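Local coordinates for protein S-adenosylmethionine:2-demethylmenaquinone methyltransferase (Geobacillus kaustophilus, PDB 2PCN) that is a trimeric protein of the Aldolase/RraA family, built around a mixed beta sheet with short helices packed against it, at residues V44-A49 / L59-K64; P33-D38 / E51-G56; R75-A80 / A98-M103. One frame throughout, in Å; residues are numbered along the deposited sequence.

Contact 1: V44-A49 / L59-K64; sequences VLVREA and LVVDGK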
loop_
_atom_site.group_PDB
_atom_site.type_symbol
_atom_site.label_atom_id
_atom_site.label_comp_id
_atom_site.label_asym_id
_atom_site.label_seq_id
_atom_site.Cartn_x
_atom_site.Cartn_y
_atom_site.Cartn_z
ATOM N N VAL A 44 11.172 25.350 2.522
ATOM C CA VAL A 44 12.347 26.080 2.990
ATOM C C VAL A 44 12.486 25.933 4.504
ATOM O O VAL A 44 13.585 25.736 5.017
ATOM C CB VAL A 44 12.253 27.578 2.652
ATOM C CG1 VAL A 44 13.364 28.344 3.369
ATOM C CG2 VAL A 44 12.362 27.769 1.148
ATOM N N LEU A 45 11.370 26.034 5.218
ATOM C CA LEU A 45 11.397 25.903 6.666
ATOM C C LEU A 45 11.628 24.462 7.097
ATOM O O LEU A 45 12.101 24.210 8.205
ATOM C CB LEU A 45 10.100 26.442 7.270
ATOM C CG LEU A 45 9.986 27.961 7.101
ATOM C CD1 LEU A 45 8.647 28.442 7.637
ATOM C CD2 LEU A 45 11.143 28.638 7.835
ATOM N N VAL A 46 11.294 23.513 6.227
ATOM C CA VAL A 46 11.528 22.107 6.543
ATOM C C VAL A 46 13.043 21.929 6.536
ATOM O O VAL A 46 13.615 21.307 7.429
ATOM C CB VAL A 46 10.904 21.163 5.489
ATOM C CG1 VAL A 46 11.251 19.716 5.817
ATOM C CG2 VAL A 46 9.393 21.349 5.456
ATOM N N ARG A 47 13.694 22.498 5.524
ATOM C CA ARG A 47 15.144 22.399 5.428
ATOM C C ARG A 47 15.836 23.083 6.599
ATOM O O ARG A 47 16.733 22.513 7.213
ATOM C CB ARG A 47 15.645 23.006 4.116
ATOM C CG ARG A 47 17.164 23.074 4.044
ATOM C CD ARG A 47 17.663 23.144 2.617
ATOM N NE ARG A 47 19.106 22.918 2.565
ATOM C CZ ARG A 47 19.753 22.437 1.508
ATOM N NH1 ARG A 47 19.087 22.127 0.402
ATOM N NH2 ARG A 47 21.067 22.259 1.561
ATOM N N GLU A 48 15.425 24.305 6.915
ATOM C CA GLU A 48 16.054 25.032 8.012
ATOM C C GLU A 48 15.906 24.283 9.334
ATOM O O GLU A 48 16.825 24.276 10.158
ATOM C CB GLU A 48 15.466 26.440 8.123
ATOM C CG GLU A 48 15.496 27.197 6.805
ATOM C CD GLU A 48 15.323 28.691 6.979
ATOM O OE1 GLU A 48 14.437 29.101 7.758
ATOM O OE2 GLU A 48 16.070 29.454 6.329
ATOM N N ALA A 49 14.754 23.647 9.533
ATOM C CA ALA A 49 14.515 22.883 10.749
ATOM C C ALA A 49 15.482 21.699 10.811
ATOM O O ALA A 49 16.137 21.466 11.831
ATOM C CB ALA A 49 13.064 22.383 10.782
ATOM N N LEU A 59 11.141 15.326 13.352
ATOM C CA LEU A 59 10.498 16.498 12.776
ATOM C C LEU A 59 9.124 16.117 12.246
ATOM O O LEU A 59 8.998 15.189 11.448
ATOM C CB LEU A 59 11.342 17.067 11.631
ATOM C CG LEU A 59 10.801 18.378 11.046
ATOM C CD1 LEU A 59 11.006 19.501 12.050
ATOM C CD2 LEU A 59 11.512 18.706 9.749
ATOM N N VAL A 60 8.094 16.821 12.705
ATOM C CA VAL A 60 6.735 16.570 12.251
ATOM C C VAL A 60 6.362 17.751 11.370
ATOM O O VAL A 60 6.395 18.903 11.813
ATOM C CB VAL A 60 5.748 16.472 13.438
ATOM C CG1 VAL A 60 4.341 16.194 12.927
ATOM C CG2 VAL A 60 6.193 15.362 14.383
ATOM N N VAL A 61 6.020 17.460 10.119
ATOM C CA VAL A 61 5.668 18.497 9.158
ATOM C C VAL A 61 4.224 18.398 8.674
ATOM O O VAL A 61 3.816 17.380 8.115
ATOM C CB VAL A 61 6.593 18.427 7.924
ATOM C CG1 VAL A 61 6.183 19.473 6.899
ATOM C CG2 VAL A 61 8.041 18.625 8.349
ATOM N N ASP A 62 3.443 19.450 8.900
ATOM C CA ASP A 62 2.068 19.445 8.428
ATOM C C ASP A 62 2.037 20.159 7.084
ATOM O O ASP A 62 2.101 21.388 7.021
ATOM C CB ASP A 62 1.133 20.154 9.408
ATOM C CG ASP A 62 -0.315 20.115 8.949
ATOM O OD1 ASP A 62 -0.580 19.496 7.896
ATOM O OD2 ASP A 62 -1.185 20.694 9.631
ATOM N N GLY A 63 1.960 19.379 6.014
ATOM C CA GLY A 63 1.917 19.940 4.676
ATOM C C GLY A 63 0.497 19.973 4.144
ATOM O O GLY A 63 0.274 20.082 2.938
ATOM N N LYS A 64 -0.465 19.871 5.055
ATOM C CA LYS A 64 -1.879 19.905 4.700
ATOM C C LYS A 64 -2.310 18.720 3.853
ATOM O O LYS A 64 -3.383 18.740 3.249
ATOM C CB LYS A 64 -2.199 21.207 3.959
ATOM C CG LYS A 64 -1.738 22.460 4.698
ATOM C CD LYS A 64 -2.326 22.514 6.098
ATOM C CE LYS A 64 -1.725 23.640 6.922
ATOM N NZ LYS A 64 -0.263 23.458 7.145
#
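Val46 and Ala49 meet Leu59 and Val61 with the helix running almost exactly antiparallel to the strand: the axes of 44-49 and 59-62 lie at 173°, 10.2 Å apart at their closest. No hydrogen bond joins the two; the touching is almost all between methyl groups, though CD2 of Leu59 also lies 4.1 Å from the backbone O of Val46. Val46 divides its branches. Its CG2 lies 4.0 Å from CG1 of Val61, the two valines crossing at about a right angle, while its CG1, held anti to the backbone N (chi1 176°), comes 4.1 Å from CD2 of Leu59. A helical turn on, CB of Ala49 sits 3.8 Å from CD1 of Leu59, and a side chain this small lets the leucine fork settle close beside the helix. This is the helix-on-sheet layer of a beta-alpha-beta unit, in which helix 44-52 leads from strand 30-38 to the parallel strand 58-62. Alternation along the strand sends Leu59 and Val61 to the helix and Val60 to the other face, against Leu129 and Phe131; branched apolar residues suit both buried faces. From Asp62 on the chain bends through an Asx turn: OD1 of Asp62 accepts from the backbone N of Lys64 at 2.9 Å, the donor lying above the carboxylate plane. NZ of Lys64 folds back, pairing with Asp38 and bonding to the backbone O of Val39.

Contact 2: P33-D38 / E51-G56; sequences PIATVD and ETVPPG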
loop_
_atom_site.group_PDB
_atom_site.type_symbol
_atom_site.label_atom_id
_atom_site.label_comp_id
_atom_site.label_asym_id
_atom_site.label_seq_id
_atom_site.Cartn_x
_atom_site.Cartn_y
_atom_site.Cartn_z
ATOM N N PRO A 33 11.750 13.434 20.734
ATOM C CA PRO A 33 11.077 14.716 20.956
ATOM C C PRO A 33 10.651 15.348 19.639
ATOM O O PRO A 33 11.392 15.329 18.659
ATOM C CB PRO A 33 12.138 15.536 21.685
ATOM C CG PRO A 33 13.403 15.037 21.076
ATOM C CD PRO A 33 13.186 13.534 21.049
ATOM N N ILE A 34 9.450 15.910 19.636
ATOM C CA ILE A 34 8.875 16.544 18.460
ATOM C C ILE A 34 9.324 17.986 18.218
ATOM O O ILE A 34 9.425 18.784 19.145
ATOM C CB ILE A 34 7.326 16.553 18.559
ATOM C CG1 ILE A 34 6.780 15.133 18.420
ATOM C CG2 ILE A 34 6.736 17.480 17.516
ATOM C CD1 ILE A 34 5.270 15.054 18.598
ATOM N N ALA A 35 9.593 18.287 16.953
ATOM C CA ALA A 35 9.949 19.623 16.491
ATOM C C ALA A 35 8.892 19.792 15.403
ATOM O O ALA A 35 8.652 18.854 14.638
ATOM C CB ALA A 35 11.342 19.634 15.882
ATOM N N THR A 36 8.256 20.959 15.328
ATOM C CA THR A 36 7.197 21.163 14.342
ATOM C C THR A 36 7.452 22.181 13.242
ATOM O O THR A 36 8.188 23.156 13.419
ATOM C CB THR A 36 5.871 21.579 15.021
ATOM O OG1 THR A 36 6.037 22.863 15.638
ATOM C CG2 THR A 36 5.459 20.564 16.079
ATOM N N VAL A 37 6.811 21.941 12.104
ATOM C CA VAL A 37 6.885 22.828 10.951
ATOM C C VAL A 37 5.513 22.797 10.288
ATOM O O VAL A 37 4.973 21.724 10.014
ATOM C CB VAL A 37 7.932 22.366 9.913
ATOM C CG1 VAL A 37 7.971 23.354 8.754
ATOM C CG2 VAL A 37 9.301 22.258 10.553
ATOM N N ASP A 38 4.950 23.974 10.037
ATOM C CA ASP A 38 3.640 24.087 9.407
ATOM C C ASP A 38 3.830 24.819 8.080
ATOM O O ASP A 38 4.192 25.995 8.057
ATOM C CB ASP A 38 2.700 24.863 10.333
ATOM C CG ASP A 38 1.254 24.821 9.877
ATOM O OD1 ASP A 38 0.764 23.728 9.524
ATOM O OD2 ASP A 38 0.603 25.885 9.890
ATOM N N GLU A 51 18.282 21.403 9.565
ATOM C CA GLU A 51 19.660 21.853 9.735
ATOM C C GLU A 51 19.922 22.416 11.127
ATOM O O GLU A 51 21.073 22.653 11.488
ATOM C CB GLU A 51 20.000 22.928 8.697
ATOM C CG GLU A 51 19.718 22.530 7.259
ATOM C CD GLU A 51 19.980 23.661 6.281
ATOM O OE1 GLU A 51 19.548 24.799 6.555
ATOM O OE2 GLU A 51 20.607 23.410 5.231
ATOM N N THR A 52 18.869 22.607 11.918
ATOM C CA THR A 52 19.032 23.189 13.247
ATOM C C THR A 52 18.506 22.439 14.472
ATOM O O THR A 52 18.994 22.673 15.575
ATOM C CB THR A 52 18.433 24.604 13.281
ATOM O OG1 THR A 52 17.035 24.533 12.972
ATOM C CG2 THR A 52 19.131 25.498 12.259
ATOM N N VAL A 53 17.526 21.549 14.312
ATOM C CA VAL A 53 16.999 20.839 15.479
ATOM C C VAL A 53 18.033 19.917 16.142
ATOM O O VAL A 53 18.964 19.439 15.495
ATOM C CB VAL A 53 15.730 20.019 15.132
ATOM C CG1 VAL A 53 14.638 20.949 14.635
ATOM C CG2 VAL A 53 16.053 18.954 14.086
ATOM N N PRO A 54 17.880 19.666 17.453
ATOM C CA PRO A 54 18.799 18.807 18.210
ATOM C C PRO A 54 18.815 17.361 17.725
ATOM O O PRO A 54 17.841 16.880 17.151
ATOM C CB PRO A 54 18.268 18.904 19.642
ATOM C CG PRO A 54 17.596 20.233 19.678
ATOM C CD PRO A 54 16.880 20.268 18.352
ATOM N N PRO A 55 19.932 16.652 17.951
ATOM C CA PRO A 55 20.039 15.252 17.531
ATOM C C PRO A 55 18.961 14.437 18.248
ATOM O O PRO A 55 18.617 14.731 19.396
ATOM C CB PRO A 55 21.447 14.860 17.987
ATOM C CG PRO A 55 22.198 16.160 17.925
ATOM C CD PRO A 55 21.204 17.125 18.525
ATOM N N GLY A 56 18.426 13.423 17.574
ATOM C CA GLY A 56 17.400 12.591 18.183
ATOM C C GLY A 56 15.985 13.095 17.958
ATOM O O GLY A 56 15.010 12.405 18.269
#
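Ala35 and Val53 make the apolar half of this contact, CB against CG1 at 3.8 Å. The valine turns one methyl to the strand: with chi1 at -61°, CG1 stands beside its own backbone N and anti to the carbonyl carbon, which brings that branch to the alanine. Ala35 suits the position because its short side chain points at the loop and lets a branched residue come close. At the other end, CD of Pro33 lies 3.5 Å from the carbonyl O of Gly56, with CG farther off at 4.2 Å, so the proline ring meets a backbone oxygen instead of a side chain. Gly56 adopts a positive phi of 89°, a conformation that comes easily without a side chain. From Val53 through Pro54 and Pro55 the chain is extended and leads from helix 44-52 toward strand 58-62. The segment is thus the return limb of a beta-alpha-beta crossover that began at strand 30-38, passing back alongside the start of the unit. In the next shell, the backbone of Pro33 and Ala35 is bonded to Val58, which enters the parallel neighbour strand directly after the loop. Val53 also packs on Leu85, and its carbonyl O accepts from NH1 of Arg83, while the carbonyl O of Pro54 is bonded to OG1 of Thr57. Farther back, OG1 of Thr52 bonds to O of Glu48 and to NH2 of Arg125.

Contact 3: R75-A80 / A98-M103; sequences RLAQIA and AEIGAM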
loop_
_atom_site.group_PDB
_atom_site.type_symbol
_atom_site.label_atom_id
_atom_site.label_comp_id
_atom_site.label_asym_id
_atom_site.label_seq_id
_atom_site.Cartn_x
_atom_site.Cartn_y
_atom_site.Cartn_z
ATOM N N ARG A 75 18.280 14.878 -0.461
ATOM C CA ARG A 75 19.214 15.864 0.083
ATOM C C ARG A 75 18.864 16.176 1.532
ATOM O O ARG A 75 19.730 16.162 2.409
ATOM C CB ARG A 75 19.177 17.159 -0.726
ATOM C CG ARG A 75 19.726 17.045 -2.136
ATOM C CD ARG A 75 19.636 18.391 -2.824
ATOM N NE ARG A 75 18.267 18.897 -2.816
ATOM C CZ ARG A 75 17.946 20.182 -2.712
ATOM N NH1 ARG A 75 18.898 21.101 -2.604
ATOM N NH2 ARG A 75 16.672 20.550 -2.713
ATOM N N LEU A 76 17.591 16.468 1.779
ATOM C CA LEU A 76 17.144 16.780 3.132
ATOM C C LEU A 76 17.201 15.565 4.046
ATOM O O LEU A 76 17.506 15.691 5.232
ATOM C CB LEU A 76 15.726 17.367 3.102
ATOM C CG LEU A 76 15.671 18.891 2.907
ATOM C CD1 LEU A 76 16.488 19.300 1.698
ATOM C CD2 LEU A 76 14.223 19.337 2.757
ATOM N N ALA A 77 16.904 14.387 3.506
ATOM C CA ALA A 77 16.958 13.171 4.313
ATOM C C ALA A 77 18.417 12.943 4.715
ATOM O O ALA A 77 18.711 12.488 5.818
ATOM C CB ALA A 77 16.437 11.977 3.517
ATOM N N GLN A 78 19.325 13.277 3.807
ATOM C CA GLN A 78 20.753 13.128 4.063
ATOM C C GLN A 78 21.158 14.028 5.230
ATOM O O GLN A 78 21.936 13.626 6.099
ATOM C CB GLN A 78 21.534 13.503 2.807
ATOM C CG GLN A 78 23.031 13.317 2.905
ATOM C CD GLN A 78 23.710 13.560 1.573
ATOM O OE1 GLN A 78 23.697 14.673 1.052
ATOM N NE2 GLN A 78 24.297 12.513 1.009
ATOM N N ILE A 79 20.631 15.250 5.247
ATOM C CA ILE A 79 20.938 16.180 6.328
ATOM C C ILE A 79 20.459 15.562 7.636
ATOM O O ILE A 79 21.161 15.596 8.649
ATOM C CB ILE A 79 20.228 17.545 6.123
ATOM C CG1 ILE A 79 20.770 18.236 4.871
ATOM C CG2 ILE A 79 20.427 18.431 7.349
ATOM C CD1 ILE A 79 20.051 19.519 4.528
ATOM N N ALA A 80 19.261 14.983 7.609
ATOM C CA ALA A 80 18.703 14.355 8.797
ATOM C C ALA A 80 19.628 13.250 9.310
ATOM O O ALA A 80 19.783 13.077 10.519
ATOM C CB ALA A 80 17.316 13.790 8.495
ATOM N N ALA A 98 13.145 5.941 -3.403
ATOM C CA ALA A 98 14.056 4.823 -3.612
ATOM C C ALA A 98 15.319 5.034 -2.778
ATOM O O ALA A 98 15.761 4.136 -2.063
ATOM C CB ALA A 98 14.414 4.711 -5.086
ATOM N N GLU A 99 15.883 6.233 -2.870
ATOM C CA GLU A 99 17.100 6.585 -2.145
ATOM C C GLU A 99 16.894 6.647 -0.629
ATOM O O GLU A 99 17.754 6.218 0.149
ATOM C CB GLU A 99 17.634 7.932 -2.644
ATOM C CG GLU A 99 18.092 7.944 -4.105
ATOM C CD GLU A 99 16.939 7.942 -5.103
ATOM O OE1 GLU A 99 15.767 8.001 -4.678
ATOM O OE2 GLU A 99 17.207 7.889 -6.322
ATOM N N ILE A 100 15.756 7.187 -0.212
ATOM C CA ILE A 100 15.450 7.310 1.209
ATOM C C ILE A 100 15.258 5.941 1.861
ATOM O O ILE A 100 15.563 5.755 3.039
ATOM C CB ILE A 100 14.196 8.196 1.401
ATOM C CG1 ILE A 100 14.574 9.653 1.099
ATOM C CG2 ILE A 100 13.624 8.030 2.814
ATOM C CD1 ILE A 100 13.388 10.597 0.948
ATOM N N GLY A 101 14.767 4.977 1.089
ATOM C CA GLY A 101 14.568 3.644 1.632
ATOM C C GLY A 101 15.867 2.984 2.070
ATOM O O GLY A 101 15.855 2.018 2.837
ATOM N N ALA A 102 16.990 3.510 1.589
ATOM C CA ALA A 102 18.307 2.965 1.922
ATOM C C ALA A 102 18.999 3.707 3.066
ATOM O O ALA A 102 20.119 3.365 3.450
ATOM C CB ALA A 102 19.199 2.988 0.680
ATOM N N MET A 103 18.328 4.713 3.617
ATOM C CA MET A 103 18.898 5.506 4.704
ATOM C C MET A 103 18.423 5.067 6.086
ATOM O O MET A 103 17.253 4.731 6.276
ATOM C CB MET A 103 18.578 6.986 4.481
ATOM C CG MET A 103 19.195 7.551 3.208
ATOM S SD MET A 103 18.838 9.308 2.964
ATOM C CE MET A 103 18.489 9.334 1.225
#
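Met103 extends toward Ala77, and its chain can be followed outward. CB leaves the backbone in the direction of helix 74-82, and CG continues it from a place beside the backbone N; neither atom comes within 4.2 Å of segment 75-80, so they serve as the arm. The next bond is fully extended (chi2 -179°) and delivers SD to the helix, 3.6 Å from CB of Ala77. The sulfur also lies 4.1 Å from the backbone N of Gln78, a neighbour by packing alone. A bend at the last torsion, chi3 -138°, then keeps CE near the alanine, 4.1 Å from CB of Ala77. The thioether thus rests mainly on the methyl of Ala77, the sulfur nearer than the terminal carbon, and reaches the backbone beside it. Ile100 shares that methyl: although its CB points to one side of the helix, the CG1 branch turns in to stand 3.8 Å from CB of Ala77. A type I beta turn from Ile100 to Met103, closed by Met103 N to Ile100 O at 3.0 Å, brings both residues to the same methyl. Alanine suits the middle of this arrangement because its bulk is small enough for two longer side chains to meet it. Leu76 and Ile79 of the same helix pack instead on helix 44-52, and Glu99 forms a salt bridge with Lys2 of a neighbouring subunit. With no hydrogen bond or ion pair across it, the contact rests on dispersion and on removal of apolar groups from water, and its specificity probably comes from side-chain fit.

How the contacts relate
Contacts 1 and 2 serve one beta-alpha-beta unit, and their segments alternate along the chain. Contact 1 is wholly buried and holds the body of helix 44-52 to the sheet, whereas contact 2 is partly buried and adds a backbone oxygen to its single pair of methyls. They meet through Leu59 packing on Val37, a probable Val60 N to Ala35 O hydrogen bond and the Lys64-Asp38 salt bridge. Contact 3, its centre about 14 Å from the centre of the chain, is only partly buried; helix 74-82 meets helix 97-100 and its turn through a thioether beside an isoleucine branch on one alanine methyl. Arg47, paired with Glu51, packs on Leu76 and nears like-charged Arg75.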